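Local atomic coordinates of putative oxidoreductase with NAD(P)-binding Rossmann-fold domain (Clostridium difficile, PDB entry 3UUW), a protein that probably works as an NAD(P)-dependent dehydrogenase of the Gfo/Idh/MocA family, binding its dinucleotide in a Rossmann-fold domain, though its substrate is not established. Residues V243-E248 and L252-S257; E134-A139 and L176-E181; H170-A175 and H203-K208; E270-H275 and P286-E291; S162-D167 and K196-V201. One frame throughout, in Å; residues are numbered along the deposited sequence. Where two conformers were deposited one is given.

Interaction 1: residues V243-E248 and L252-S257; sequences VLEIEE and LTLKQS
Ile246 O is gripped twice: Thr253 N donates to it over 2.7 Å from Ile246 O in an almost straight bond (176° at the hydrogen), and a water that also meets Thr253 OG1 donates to it as well. The pair belongs to a beta hairpin, strands 243-248 and 251-256, at one edge of the chain's large mixed sheet; the two run antiparallel at 163°. Ile246 with Thr253 and Leu244 with Lys255 are the hydrogen-bonded pairs, the latter closed by Lys255 N to Leu244 O at 2.8 Å. A second water donates to both Leu244 O and Thr253 O, so two carbonyls of the ladder have a further partner each.

On one face of the hairpin, two glutamates, Glu245 and Glu247, lie among Val243, Leu252 and Leu254. Leu252 has CG anti to its backbone N (chi1 173°), which swings CD1 across the ladder to lie 3.4 Å from Glu247 CG and 3.9 Å from Glu245 CB. Both glutamates suit this place: their methylenes cover the leucine while their carboxylates form salt bridges with Arg237, and Glu245 has a second one with Lys239. Lys255, on the other face, forms a salt bridge with Glu134 through NZ.

Strand 251-256 is outermost only within its own chain, because Leu252 to Leu254 form an antiparallel ladder with a strand of a second subunit. Thr253 OG1 is hydrogen-bonded there to Thr253 OG1 of that subunit. Towards the hairpin's open end, Val243 CG1 rests on Leu254 CG, 4.0 Å away.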
# COMPACT_ATOMS: atom_id res chain seq x y z
N VAL A 243 4.96 -10.72 3.28
CA VAL A 243 5.20 -9.56 2.43
C VAL A 243 6.50 -8.91 2.90
O VAL A 243 6.68 -8.72 4.09
CB VAL A 243 4.06 -8.56 2.49
CG1 VAL A 243 4.44 -7.28 1.71
CG2 VAL A 243 2.78 -9.19 1.91
N LEU A 244 7.41 -8.66 1.97
CA LEU A 244 8.71 -8.08 2.30
C LEU A 244 8.82 -6.67 1.70
O LEU A 244 8.59 -6.47 0.49
CB LEU A 244 9.83 -8.99 1.81
CG LEU A 244 11.26 -8.71 2.28
CD1 LEU A 244 12.11 -9.97 2.23
CD2 LEU A 244 11.87 -7.62 1.45
N GLU A 245 9.12 -5.69 2.55
CA GLU A 245 9.28 -4.30 2.12
C GLU A 245 10.70 -3.85 2.38
O GLU A 245 11.27 -4.16 3.42
CB GLU A 245 8.35 -3.37 2.89
CG GLU A 245 6.89 -3.67 2.75
CD GLU A 245 6.00 -2.70 3.50
OE1 GLU A 245 6.50 -1.92 4.33
OE2 GLU A 245 4.78 -2.73 3.26
N ILE A 246 11.26 -3.09 1.44
CA ILE A 246 12.58 -2.53 1.59
C ILE A 246 12.52 -1.05 1.24
O ILE A 246 12.06 -0.69 0.16
CB ILE A 246 13.62 -3.20 0.71
CG1 ILE A 246 13.68 -4.69 0.97
CG2 ILE A 246 15.02 -2.58 0.94
CD1 ILE A 246 14.58 -5.46 0.01
N GLU A 247 12.98 -0.21 2.16
CA GLU A 247 13.09 1.22 1.90
C GLU A 247 14.57 1.51 1.75
O GLU A 247 15.36 1.29 2.67
CB GLU A 247 12.41 2.06 2.98
CG GLU A 247 10.98 1.59 3.23
CD GLU A 247 9.98 2.69 3.54
OE1 GLU A 247 10.02 3.75 2.87
OE2 GLU A 247 9.10 2.46 4.41
N GLU A 248 14.93 2.00 0.58
CA GLU A 248 16.32 2.25 0.25
C GLU A 248 16.35 3.26 -0.87
O GLU A 248 15.53 3.21 -1.76
CB GLU A 248 16.92 0.93 -0.19
CG GLU A 248 18.37 0.87 -0.42
CD GLU A 248 18.83 -0.59 -0.61
OE1 GLU A 248 18.08 -1.40 -1.20
OE2 GLU A 248 19.96 -0.92 -0.20
N LEU A 252 10.30 2.76 -1.74
CA LEU A 252 9.78 1.59 -1.00
C LEU A 252 9.53 0.49 -2.01
O LEU A 252 8.75 0.67 -2.96
CB LEU A 252 8.49 1.96 -0.30
CG LEU A 252 7.69 0.88 0.38
CD1 LEU A 252 8.47 0.22 1.42
CD2 LEU A 252 6.38 1.48 0.97
N THR A 253 10.24 -0.63 -1.86
CA THR A 253 10.07 -1.76 -2.76
C THR A 253 9.33 -2.85 -2.04
O THR A 253 9.72 -3.24 -0.95
CB THR A 253 11.43 -2.29 -3.27
OG1 THR A 253 12.07 -1.26 -4.02
CG2 THR A 253 11.23 -3.51 -4.18
N LEU A 254 8.25 -3.33 -2.65
CA LEU A 254 7.41 -4.34 -2.04
C LEU A 254 7.45 -5.62 -2.85
O LEU A 254 7.24 -5.61 -4.06
CB LEU A 254 5.98 -3.82 -1.96
CG LEU A 254 4.94 -4.58 -1.16
CD1 LEU A 254 3.93 -3.58 -0.56
CD2 LEU A 254 4.26 -5.63 -2.00
N LYS A 255 7.68 -6.73 -2.16
CA LYS A 255 7.69 -8.05 -2.78
C LYS A 255 6.66 -8.94 -2.09
O LYS A 255 6.59 -9.01 -0.87
CB LYS A 255 9.09 -8.68 -2.70
CG LYS A 255 9.22 -9.99 -3.49
CD LYS A 255 10.67 -10.49 -3.59
CE LYS A 255 11.29 -10.77 -2.22
NZ LYS A 255 12.57 -11.58 -2.31
N GLN A 256 5.82 -9.57 -2.89
CA GLN A 256 4.87 -10.51 -2.37
C GLN A 256 5.49 -11.89 -2.37
O GLN A 256 6.47 -12.14 -3.08
CB GLN A 256 3.61 -10.52 -3.24
CG GLN A 256 2.87 -9.20 -3.25
CD GLN A 256 1.53 -9.26 -3.94
OE1 GLN A 256 0.99 -10.34 -4.18
NE2 GLN A 256 0.99 -8.10 -4.27
N SER A 257 4.93 -12.79 -1.56
CA SER A 257 5.24 -14.20 -1.69
C SER A 257 4.69 -14.64 -3.06
O SER A 257 3.66 -14.12 -3.53
CB SER A 257 4.57 -15.03 -0.60
OG SER A 257 5.08 -14.75 0.69
O HOH W 1 11.05 -5.77 -1.39
O HOH W 2 13.57 0.16 -2.28

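Interaction 2: residues E134-A139 and L176-E181; sequences EIKNNA and LWLANE
Lys136 reaches from helix 130-138 to the C-terminal end of helix 160-179, and its long chain does nearly all the touching. Lys136 CB and CG each lie 3.8 Å from Leu178 CD2, the lysine and leucine side chains passing each other in opposite directions. CG stands anti to the backbone N (chi1 -178°) and the chain stays extended as far as CE, which carries it against one face of the indole of Trp177. CD sits over the face of the six-membered ring, 3.8 Å from Lys136 CD to the ring centroid and 22° off the normal, a CH-pi contact displaced toward the rim, with CZ2 the closest ring atom. Lys136 CE, farther along, is 3.4 Å from the backbone Trp177 O. A turn at the last torsion (chi4 -74°) then places NZ above the five-membered ring, 5.1 Å from its centroid, too long for more than a weak cation-pi attraction.

Trp177 NE1 is hydrogen-bonded to a bound glycerol, probably from the crystallisation liquor, while Leu178 also packs on Val227 of strand 224-231. Lysine fits here because its methylenes can pack against both leucine and indole while its amino group makes only a long approach to the ring; the cohesion is therefore mainly apolar.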
# COMPACT_ATOMS: atom_id res chain seq x y z
N GLU A 134 15.63 -13.97 4.75
CA GLU A 134 16.14 -13.03 3.75
C GLU A 134 16.55 -11.71 4.37
O GLU A 134 17.66 -11.24 4.13
CB GLU A 134 15.13 -12.82 2.64
CG GLU A 134 15.67 -11.96 1.51
CD GLU A 134 14.84 -12.03 0.25
OE1 GLU A 134 13.79 -12.70 0.24
OE2 GLU A 134 15.25 -11.39 -0.75
N ILE A 135 15.71 -11.12 5.22
CA ILE A 135 16.05 -9.82 5.78
C ILE A 135 17.20 -9.95 6.75
O ILE A 135 18.04 -9.08 6.81
CB ILE A 135 14.83 -9.03 6.38
CG1 ILE A 135 14.19 -9.76 7.57
CG2 ILE A 135 13.78 -8.78 5.28
CD1 ILE A 135 13.15 -8.87 8.35
N LYS A 136 17.28 -11.08 7.47
CA LYS A 136 18.38 -11.30 8.39
C LYS A 136 19.68 -11.39 7.61
O LYS A 136 20.69 -10.79 7.99
CB LYS A 136 18.19 -12.60 9.16
CG LYS A 136 19.28 -12.91 10.19
CD LYS A 136 19.00 -14.26 10.85
CE LYS A 136 20.02 -14.63 11.91
NZ LYS A 136 21.31 -15.03 11.27
N ASN A 137 19.65 -12.13 6.51
CA ASN A 137 20.86 -12.34 5.69
C ASN A 137 21.34 -11.05 5.01
O ASN A 137 22.54 -10.86 4.80
CB ASN A 137 20.60 -13.40 4.62
CG ASN A 137 20.51 -14.81 5.17
OD1 ASN A 137 20.98 -15.10 6.27
ND2 ASN A 137 19.94 -15.72 4.37
N ASN A 138 20.40 -10.14 4.70
CA ASN A 138 20.73 -8.92 3.95
C ASN A 138 20.95 -7.67 4.80
O ASN A 138 21.29 -6.60 4.26
CB ASN A 138 19.64 -8.66 2.90
CG ASN A 138 19.64 -9.69 1.81
OD1 ASN A 138 20.68 -10.30 1.52
ND2 ASN A 138 18.50 -9.87 1.17
N ALA A 139 20.80 -7.80 6.11
CA ALA A 139 20.95 -6.68 7.04
C ALA A 139 22.39 -6.59 7.49
O ALA A 139 22.97 -7.59 7.94
CB ALA A 139 20.04 -6.85 8.23
N LEU A 176 15.94 -12.92 19.72
CA LEU A 176 17.22 -13.44 20.13
C LEU A 176 17.96 -14.02 18.93
O LEU A 176 19.19 -13.91 18.83
CB LEU A 176 17.06 -14.46 21.27
CG LEU A 176 16.48 -13.92 22.60
CD1 LEU A 176 16.40 -15.05 23.59
CD2 LEU A 176 17.31 -12.79 23.15
N TRP A 177 17.21 -14.63 18.00
CA TRP A 177 17.79 -15.20 16.78
C TRP A 177 18.34 -14.11 15.88
O TRP A 177 19.41 -14.27 15.28
CB TRP A 177 16.72 -16.05 16.07
CG TRP A 177 17.03 -16.51 14.70
CD1 TRP A 177 17.92 -17.47 14.32
CD2 TRP A 177 16.35 -16.10 13.53
NE1 TRP A 177 17.85 -17.66 12.96
CE2 TRP A 177 16.89 -16.83 12.45
CE3 TRP A 177 15.32 -15.19 13.28
CZ2 TRP A 177 16.45 -16.67 11.14
CZ3 TRP A 177 14.89 -15.02 11.98
CH2 TRP A 177 15.47 -15.77 10.93
N LEU A 178 17.63 -12.98 15.81
CA LEU A 178 18.11 -11.81 15.06
C LEU A 178 19.24 -11.07 15.75
O LEU A 178 20.13 -10.52 15.08
CB LEU A 178 16.96 -10.83 14.79
CG LEU A 178 15.93 -11.27 13.78
CD1 LEU A 178 14.72 -10.31 13.81
CD2 LEU A 178 16.52 -11.38 12.34
N ALA A 179 19.21 -11.01 17.08
CA ALA A 179 20.26 -10.31 17.81
C ALA A 179 21.60 -10.96 17.54
O ALA A 179 22.58 -10.28 17.31
CB ALA A 179 19.98 -10.30 19.30
N ASN A 180 21.62 -12.29 17.58
CA ASN A 180 22.86 -13.05 17.43
C ASN A 180 23.98 -12.51 18.34
O ASN A 180 25.16 -12.59 18.01
CB ASN A 180 23.30 -13.09 15.97
CG ASN A 180 24.32 -14.18 15.70
OD1 ASN A 180 24.23 -15.27 16.27
ND2 ASN A 180 25.29 -13.89 14.83
N GLU A 181 23.58 -11.95 19.47
CA GLU A 181 24.51 -11.45 20.48
C GLU A 181 23.75 -11.44 21.79
O GLU A 181 22.53 -11.51 21.79
CB GLU A 181 25.03 -10.04 20.15
CG GLU A 181 23.99 -8.89 20.18
CD GLU A 181 24.61 -7.51 19.95
OE1 GLU A 181 23.86 -6.52 19.71
OE2 GLU A 181 25.86 -7.40 20.00

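Interaction 3: residues H170-A175 and H203-K208; sequences HVIDTA and HKLKGK
Leu205 CD1 is where strand 198-206 meets helix 160-179, in the layer where this helix packs on the large mixed sheet of the C-terminal alpha/beta domain, as in other Gfo/Idh/MocA proteins. The contact between the segments is apolar and small. Ala175 CB points at the strand and lies 3.9 Å from Leu205 CD1; Leu205 CD1 is also 4.3 Å from Ile172 CD1, one helical turn earlier. Ile172 and Ala175 thus share one leucine methyl. Leu205 holds CG anti to its carbonyl carbon (chi1 -53°), with CD1 extended towards the helix. Alanine suits the closer point of helix and strand, 8.3 Å between Ala175 CA and Leu205 CA, since a short side chain lets the leucine fill the interval; the branched isoleucine spans the wider one beside it.

Other apolar neighbours complete this buried layer. Ala175 also packs on Ile212 of the adjacent strand 211-217 and on Ile147 of strand 142-150 beyond it, and Ile172 turns to Ala296 and Leu299 of helix 295-305, so the helix is packed from the sheet and from another helix.

Several polar groups have partners nearby. His203, next along the same face of the strand, is hydrogen-bonded through ND1 to Tyr168 and through NE2 to Glu188, which would fix the rotation of its buried ring. Asp173 forms a salt bridge with Arg127. Within the helix, His170 O accepts twice, from opposite faces of its carbonyl plane: from Thr174 N, and from Thr174 OG1, whose hydroxyl donates to His170 O over 2.8 Å.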
# COMPACT_ATOMS: atom_id res chain seq x y z
N HIS A 170 7.32 -16.56 20.75
CA HIS A 170 7.69 -16.41 19.34
C HIS A 170 8.38 -15.09 19.05
O HIS A 170 9.34 -15.05 18.28
CB HIS A 170 6.49 -16.54 18.41
CG HIS A 170 6.01 -17.94 18.24
ND1 HIS A 170 6.79 -18.94 17.71
CD2 HIS A 170 4.80 -18.49 18.48
CE1 HIS A 170 6.09 -20.06 17.66
NE2 HIS A 170 4.87 -19.81 18.11
N VAL A 171 7.90 -14.03 19.68
CA VAL A 171 8.48 -12.70 19.53
C VAL A 171 9.90 -12.66 20.12
O VAL A 171 10.86 -12.21 19.47
CB VAL A 171 7.54 -11.63 20.16
CG1 VAL A 171 8.17 -10.24 20.08
CG2 VAL A 171 6.18 -11.62 19.45
N ILE A 172 10.02 -13.15 21.35
CA ILE A 172 11.32 -13.19 22.06
C ILE A 172 12.29 -14.10 21.33
O ILE A 172 13.44 -13.72 21.12
CB ILE A 172 11.14 -13.64 23.51
CG1 ILE A 172 10.28 -12.62 24.27
CG2 ILE A 172 12.50 -13.84 24.24
CD1 ILE A 172 10.79 -11.15 24.19
N ASP A 173 11.86 -15.29 20.92
CA ASP A 173 12.80 -16.16 20.21
C ASP A 173 13.30 -15.53 18.91
O ASP A 173 14.48 -15.62 18.57
CB ASP A 173 12.19 -17.52 19.88
CG ASP A 173 13.24 -18.47 19.33
OD1 ASP A 173 14.06 -18.97 20.14
OD2 ASP A 173 13.26 -18.68 18.10
N THR A 174 12.40 -14.91 18.15
CA THR A 174 12.80 -14.28 16.89
C THR A 174 13.80 -13.14 17.17
O THR A 174 14.80 -12.98 16.46
CB THR A 174 11.59 -13.79 16.12
OG1 THR A 174 10.70 -14.89 15.89
CG2 THR A 174 12.01 -13.16 14.79
N ALA A 175 13.54 -12.38 18.24
CA ALA A 175 14.43 -11.32 18.67
C ALA A 175 15.84 -11.84 18.95
O ALA A 175 16.82 -11.26 18.49
CB ALA A 175 13.86 -10.61 19.90
N HIS A 203 9.03 -5.13 25.62
CA HIS A 203 10.38 -5.10 26.18
C HIS A 203 11.32 -4.41 25.25
O HIS A 203 11.10 -4.33 24.05
CB HIS A 203 10.89 -6.50 26.45
CG HIS A 203 10.20 -7.16 27.58
ND1 HIS A 203 9.05 -7.91 27.42
CD2 HIS A 203 10.42 -7.10 28.91
CE1 HIS A 203 8.64 -8.32 28.60
NE2 HIS A 203 9.43 -7.82 29.53
N LYS A 204 12.36 -3.85 25.85
CA LYS A 204 13.50 -3.40 25.09
C LYS A 204 14.64 -4.32 25.48
O LYS A 204 15.01 -4.43 26.69
CB LYS A 204 13.83 -1.95 25.40
CG LYS A 204 15.00 -1.43 24.58
CD LYS A 204 15.30 0.03 24.91
CE LYS A 204 14.37 0.98 24.22
NZ LYS A 204 14.68 1.01 22.74
N LEU A 205 15.23 -4.97 24.47
CA LEU A 205 16.34 -5.89 24.64
C LEU A 205 17.60 -5.22 24.09
O LEU A 205 17.74 -5.01 22.88
CB LEU A 205 16.08 -7.23 23.94
CG LEU A 205 14.76 -7.92 24.33
CD1 LEU A 205 14.61 -9.19 23.50
CD2 LEU A 205 14.64 -8.21 25.83
N LYS A 206 18.51 -4.88 25.00
CA LYS A 206 19.71 -4.15 24.64
C LYS A 206 20.94 -5.01 24.37
O LYS A 206 21.37 -5.77 25.24
CB LYS A 206 20.04 -3.15 25.76
CG LYS A 206 21.20 -2.21 25.45
CD LYS A 206 21.46 -1.26 26.58
CE LYS A 206 22.51 -0.22 26.19
NZ LYS A 206 22.09 0.54 24.96
N GLY A 207 21.54 -4.84 23.19
CA GLY A 207 22.81 -5.51 22.84
C GLY A 207 23.91 -4.48 22.71
O GLY A 207 23.64 -3.29 22.80
N LYS A 208 25.15 -4.92 22.50
CA LYS A 208 26.26 -3.98 22.33
C LYS A 208 26.07 -3.05 21.15
O LYS A 208 26.39 -1.86 21.23
CB LYS A 208 27.58 -4.73 22.08
CG LYS A 208 28.33 -5.18 23.31
CD LYS A 208 29.68 -5.79 22.92
CE LYS A 208 30.60 -5.99 24.12
NZ LYS A 208 31.94 -6.51 23.70

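Interaction 4: residues E270-H275 and P286-E291; sequences EDISNH and PAINGE
Helix 269-281 and the loop that leads from it to helix 295-305 fold back on each other beside strand 120-122, outermost within this chain in the Rossmann sheet, and two pairs of side chains join them. The first is purely apolar: Ile272 CD1 meets Ile288 CD1 at 4.0 Å, the two side chains crossing at about a right angle. Ile272 extends that methyl by holding CG1 anti to its backbone N (chi1 -163°), and Ile288, the centre of an inverse gamma turn, points back at the helix. Both isoleucines and Pro286 also pack on Met121 of strand 120-122.

One turn later His275 lies against Pro286, its CD2 3.9 Å from Pro286 CB, while the ring meets Phe128 as well. The peptide group beyond the proline comes near the imidazole edge, where a water bridges the pair: it is 2.6 Å from His275 NE2 and accepts from Ala287 N at 2.8 Å. Inside the loop, Asn289 ND2 donates to Pro286 O at 2.9 Å, in both the amide and the carbonyl plane, bracing the turn.

Proline suits this place, offering a rigid apolar flank to the histidine. With no direct hydrogen bond between the segments, their cohesion comes from packed hydrocarbon and a single water bridge.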
# COMPACT_ATOMS: atom_id res chain seq x y z
N GLU A 270 7.17 -25.62 6.68
CA GLU A 270 7.66 -26.57 5.71
C GLU A 270 9.16 -26.79 5.84
O GLU A 270 9.63 -27.94 5.92
CB GLU A 270 7.25 -26.13 4.27
CG GLU A 270 7.72 -27.07 3.21
CD GLU A 270 7.06 -26.84 1.86
OE1 GLU A 270 7.68 -27.19 0.85
OE2 GLU A 270 5.92 -26.36 1.81
N ASP A 271 9.92 -25.71 5.93
CA ASP A 271 11.36 -25.86 5.97
C ASP A 271 11.85 -26.41 7.31
O ASP A 271 12.79 -27.21 7.33
CB ASP A 271 12.03 -24.57 5.58
CG ASP A 271 11.82 -24.24 4.10
OD1 ASP A 271 11.76 -25.19 3.28
OD2 ASP A 271 11.69 -23.05 3.77
N ILE A 272 11.20 -26.02 8.40
CA ILE A 272 11.65 -26.51 9.71
C ILE A 272 11.40 -28.02 9.81
O ILE A 272 12.23 -28.76 10.34
CB ILE A 272 11.04 -25.75 10.91
CG1 ILE A 272 11.87 -26.03 12.16
CG2 ILE A 272 9.52 -26.08 11.13
CD1 ILE A 272 11.46 -25.19 13.36
N SER A 273 10.24 -28.47 9.32
CA SER A 273 9.90 -29.89 9.41
C SER A 273 10.87 -30.70 8.52
O SER A 273 11.37 -31.76 8.93
CB SER A 273 8.43 -30.12 9.05
OG SER A 273 7.56 -29.36 9.92
N ASN A 274 11.13 -30.22 7.31
CA ASN A 274 12.04 -30.91 6.42
C ASN A 274 13.48 -30.91 6.93
O ASN A 274 14.22 -31.87 6.74
CB ASN A 274 11.95 -30.36 5.01
CG ASN A 274 10.63 -30.73 4.32
OD1 ASN A 274 10.01 -31.74 4.64
ND2 ASN A 274 10.21 -29.91 3.36
N HIS A 275 13.88 -29.84 7.59
CA HIS A 275 15.18 -29.76 8.18
C HIS A 275 15.34 -30.79 9.29
O HIS A 275 16.37 -31.44 9.38
CB HIS A 275 15.44 -28.35 8.71
CG HIS A 275 16.84 -28.15 9.21
ND1 HIS A 275 17.94 -28.37 8.41
CD2 HIS A 275 17.31 -27.79 10.42
CE1 HIS A 275 19.04 -28.12 9.11
NE2 HIS A 275 18.67 -27.76 10.33
N PRO A 286 20.17 -30.18 14.50
CA PRO A 286 19.63 -28.89 13.98
C PRO A 286 20.13 -27.72 14.82
O PRO A 286 20.50 -27.95 15.95
CB PRO A 286 18.11 -29.04 14.08
CG PRO A 286 17.84 -30.31 14.81
CD PRO A 286 19.12 -31.10 14.97
N ALA A 287 20.14 -26.47 14.30
CA ALA A 287 20.69 -25.34 15.10
C ALA A 287 19.84 -25.10 16.34
O ALA A 287 20.37 -24.72 17.41
CB ALA A 287 20.84 -24.04 14.28
N ILE A 288 18.54 -25.38 16.22
CA ILE A 288 17.66 -25.38 17.39
C ILE A 288 17.93 -26.66 18.18
O ILE A 288 17.28 -27.69 17.98
CB ILE A 288 16.17 -25.25 17.05
CG1 ILE A 288 15.90 -24.00 16.19
CG2 ILE A 288 15.33 -25.13 18.35
CD1 ILE A 288 14.49 -23.93 15.57
N ASN A 289 18.94 -26.60 19.03
CA ASN A 289 19.25 -27.69 19.94
C ASN A 289 19.82 -27.10 21.21
O ASN A 289 20.30 -25.96 21.20
CB ASN A 289 20.27 -28.66 19.33
CG ASN A 289 21.67 -28.14 19.39
OD1 ASN A 289 22.34 -28.22 20.43
ND2 ASN A 289 22.16 -27.64 18.27
N GLY A 290 19.75 -27.86 22.29
CA GLY A 290 20.34 -27.42 23.54
C GLY A 290 19.75 -26.12 24.02
O GLY A 290 18.53 -25.96 24.05
N GLU A 291 20.60 -25.18 24.44
CA GLU A 291 20.12 -23.92 24.99
C GLU A 291 19.24 -23.16 24.02
O GLU A 291 18.36 -22.40 24.43
CB GLU A 291 21.30 -23.05 25.45
CG GLU A 291 20.93 -21.69 26.07
CD GLU A 291 20.04 -21.78 27.32
OE1 GLU A 291 19.99 -22.86 27.98
OE2 GLU A 291 19.42 -20.74 27.65
O HOH W 3 19.47 -25.69 11.72

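Interaction 5: residues S162-D167 and K196-V201; sequences STLIDD and KNLIFV
Leu198 sets its CD2 methyl against two adjacent residues of helix 160-179, 3.7 Å from Thr163 CG2 and 3.9 Å from Leu164 CD2. Its CG lies anti to the backbone N (chi1 -179°), directing the branch at the helix, where it crosses Leu164 at about a right angle. Leu164 CD2 in turn touches a second residue of the strand, Val201 CG1, also at 3.9 Å, so one leucine methyl of the helix spans two side chains three positions apart. Ile199 and Phe200 between them form a classic beta bulge opposite Phe191, which helps explain how Leu198 and Val201 can both face the helix.

Threonine is fitting at the first position because it serves both needs: its methyl joins the leucines, while Thr163 OG1, beside the backbone N, is 2.8 Å from a water that accepts from Leu198 N at 2.9 Å. That water gives the first amide of the strand a partner.

Helix and strand segments run at 58° to each other, their axes 9.9 Å apart at closest approach. On the strand side, Leu198 and Val201 also pack on Leu190 of strand 184-192, outermost within this chain, and Val201 on Met216 of strand 211-217; Leu164 touches Ile304, which brings in helix 295-305.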
# COMPACT_ATOMS: atom_id res chain seq x y z
N SER A 162 0.83 -18.03 31.00
CA SER A 162 0.53 -19.01 29.96
C SER A 162 0.63 -18.37 28.57
O SER A 162 1.23 -18.92 27.66
CB SER A 162 -0.87 -19.59 30.17
OG SER A 162 -0.97 -20.13 31.46
N THR A 163 0.04 -17.20 28.42
CA THR A 163 0.08 -16.48 27.15
C THR A 163 1.52 -16.07 26.77
O THR A 163 1.93 -16.17 25.63
CB THR A 163 -0.85 -15.25 27.20
OG1 THR A 163 -2.14 -15.67 27.66
CG2 THR A 163 -0.98 -14.61 25.84
N LEU A 164 2.31 -15.65 27.76
CA LEU A 164 3.69 -15.29 27.46
C LEU A 164 4.49 -16.49 26.91
O LEU A 164 5.11 -16.38 25.87
CB LEU A 164 4.37 -14.73 28.71
CG LEU A 164 3.91 -13.37 29.21
CD1 LEU A 164 4.69 -12.99 30.47
CD2 LEU A 164 4.03 -12.27 28.13
N ILE A 165 4.41 -17.62 27.60
CA ILE A 165 5.15 -18.82 27.23
C ILE A 165 4.67 -19.46 25.93
O ILE A 165 5.45 -20.05 25.19
CB ILE A 165 5.06 -19.88 28.36
CG1 ILE A 165 5.71 -19.35 29.64
CG2 ILE A 165 5.77 -21.15 27.95
CD1 ILE A 165 7.19 -19.10 29.50
N ASP A 166 3.38 -19.29 25.65
CA ASP A 166 2.71 -19.90 24.51
C ASP A 166 2.81 -19.08 23.23
O ASP A 166 2.93 -19.64 22.14
CB ASP A 166 1.22 -20.09 24.84
CG ASP A 166 0.48 -20.91 23.81
OD1 ASP A 166 0.98 -22.01 23.44
OD2 ASP A 166 -0.61 -20.48 23.38
N ASP A 167 2.76 -17.75 23.35
CA ASP A 167 2.73 -16.89 22.18
C ASP A 167 3.80 -15.81 22.14
O ASP A 167 4.47 -15.65 21.12
CB ASP A 167 1.36 -16.28 22.01
CG ASP A 167 1.09 -15.82 20.58
OD1 ASP A 167 1.94 -16.04 19.69
OD2 ASP A 167 0.01 -15.23 20.34
N LYS A 196 -5.65 -10.88 36.10
CA LYS A 196 -4.30 -11.32 35.69
C LYS A 196 -4.17 -11.92 34.28
O LYS A 196 -3.24 -12.71 34.02
CB LYS A 196 -3.69 -12.27 36.74
CG LYS A 196 -2.88 -11.57 37.83
CD LYS A 196 -3.63 -10.43 38.46
CE LYS A 196 -2.81 -9.79 39.56
NZ LYS A 196 -3.55 -8.65 40.17
N ASN A 197 -5.06 -11.53 33.37
CA ASN A 197 -4.95 -11.93 31.97
C ASN A 197 -4.06 -10.90 31.25
O ASN A 197 -4.09 -9.72 31.59
CB ASN A 197 -6.31 -11.97 31.31
CG ASN A 197 -7.35 -12.70 32.14
OD1 ASN A 197 -8.38 -12.13 32.48
ND2 ASN A 197 -7.07 -13.95 32.52
N LEU A 198 -3.29 -11.35 30.25
CA LEU A 198 -2.42 -10.46 29.49
C LEU A 198 -3.19 -9.54 28.55
O LEU A 198 -3.98 -10.01 27.72
CB LEU A 198 -1.42 -11.27 28.65
CG LEU A 198 -0.41 -10.45 27.82
CD1 LEU A 198 0.47 -9.62 28.73
CD2 LEU A 198 0.42 -11.35 26.94
N ILE A 199 -2.95 -8.24 28.68
CA ILE A 199 -3.47 -7.25 27.73
C ILE A 199 -2.36 -6.83 26.76
O ILE A 199 -2.49 -6.92 25.54
CB ILE A 199 -3.98 -5.96 28.43
CG1 ILE A 199 -5.13 -6.25 29.39
CG2 ILE A 199 -4.41 -4.92 27.37
CD1 ILE A 199 -5.48 -5.08 30.27
N PHE A 200 -1.26 -6.34 27.32
CA PHE A 200 -0.14 -5.84 26.51
C PHE A 200 1.17 -6.12 27.20
O PHE A 200 1.26 -6.02 28.41
CB PHE A 200 -0.34 -4.34 26.31
CG PHE A 200 0.78 -3.67 25.58
CD1 PHE A 200 0.82 -3.69 24.19
CD2 PHE A 200 1.80 -3.03 26.26
CE1 PHE A 200 1.87 -3.09 23.49
CE2 PHE A 200 2.85 -2.43 25.56
CZ PHE A 200 2.87 -2.45 24.17
N VAL A 201 2.19 -6.45 26.41
CA VAL A 201 3.53 -6.64 26.93
C VAL A 201 4.51 -6.08 25.93
O VAL A 201 4.32 -6.20 24.72
CB VAL A 201 3.86 -8.12 27.23
CG1 VAL A 201 3.76 -8.97 25.98
CG2 VAL A 201 5.26 -8.28 27.86
O HOH W 4 -3.68 -14.09 29.39

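How the interactions relate
Interactions 2, 3 and 5 share helix 160-179, which they use at 176-181, 170-175 and 162-167, the first of these running past the helix end. Interactions 3 and 5 also share strand 198-206, with centres about 16 Å apart. Along the chain these three interleave, followed by interaction 1 and then interaction 4. Interactions 1, 3 and 5 reach the large mixed sheet, interaction 1 near its opposite edge, about 31 Å from interaction 5 between centres. Helix 130-138 ties interaction 2 to interaction 1 through the Glu134-Lys255 salt bridge. Interaction 4 lies beside the Rossmann domain. Interactions 3 and 5 fix helix 160-179 to the sheet, interaction 2 joins two helices, and interaction 1 is the hairpin edge that continues into another subunit.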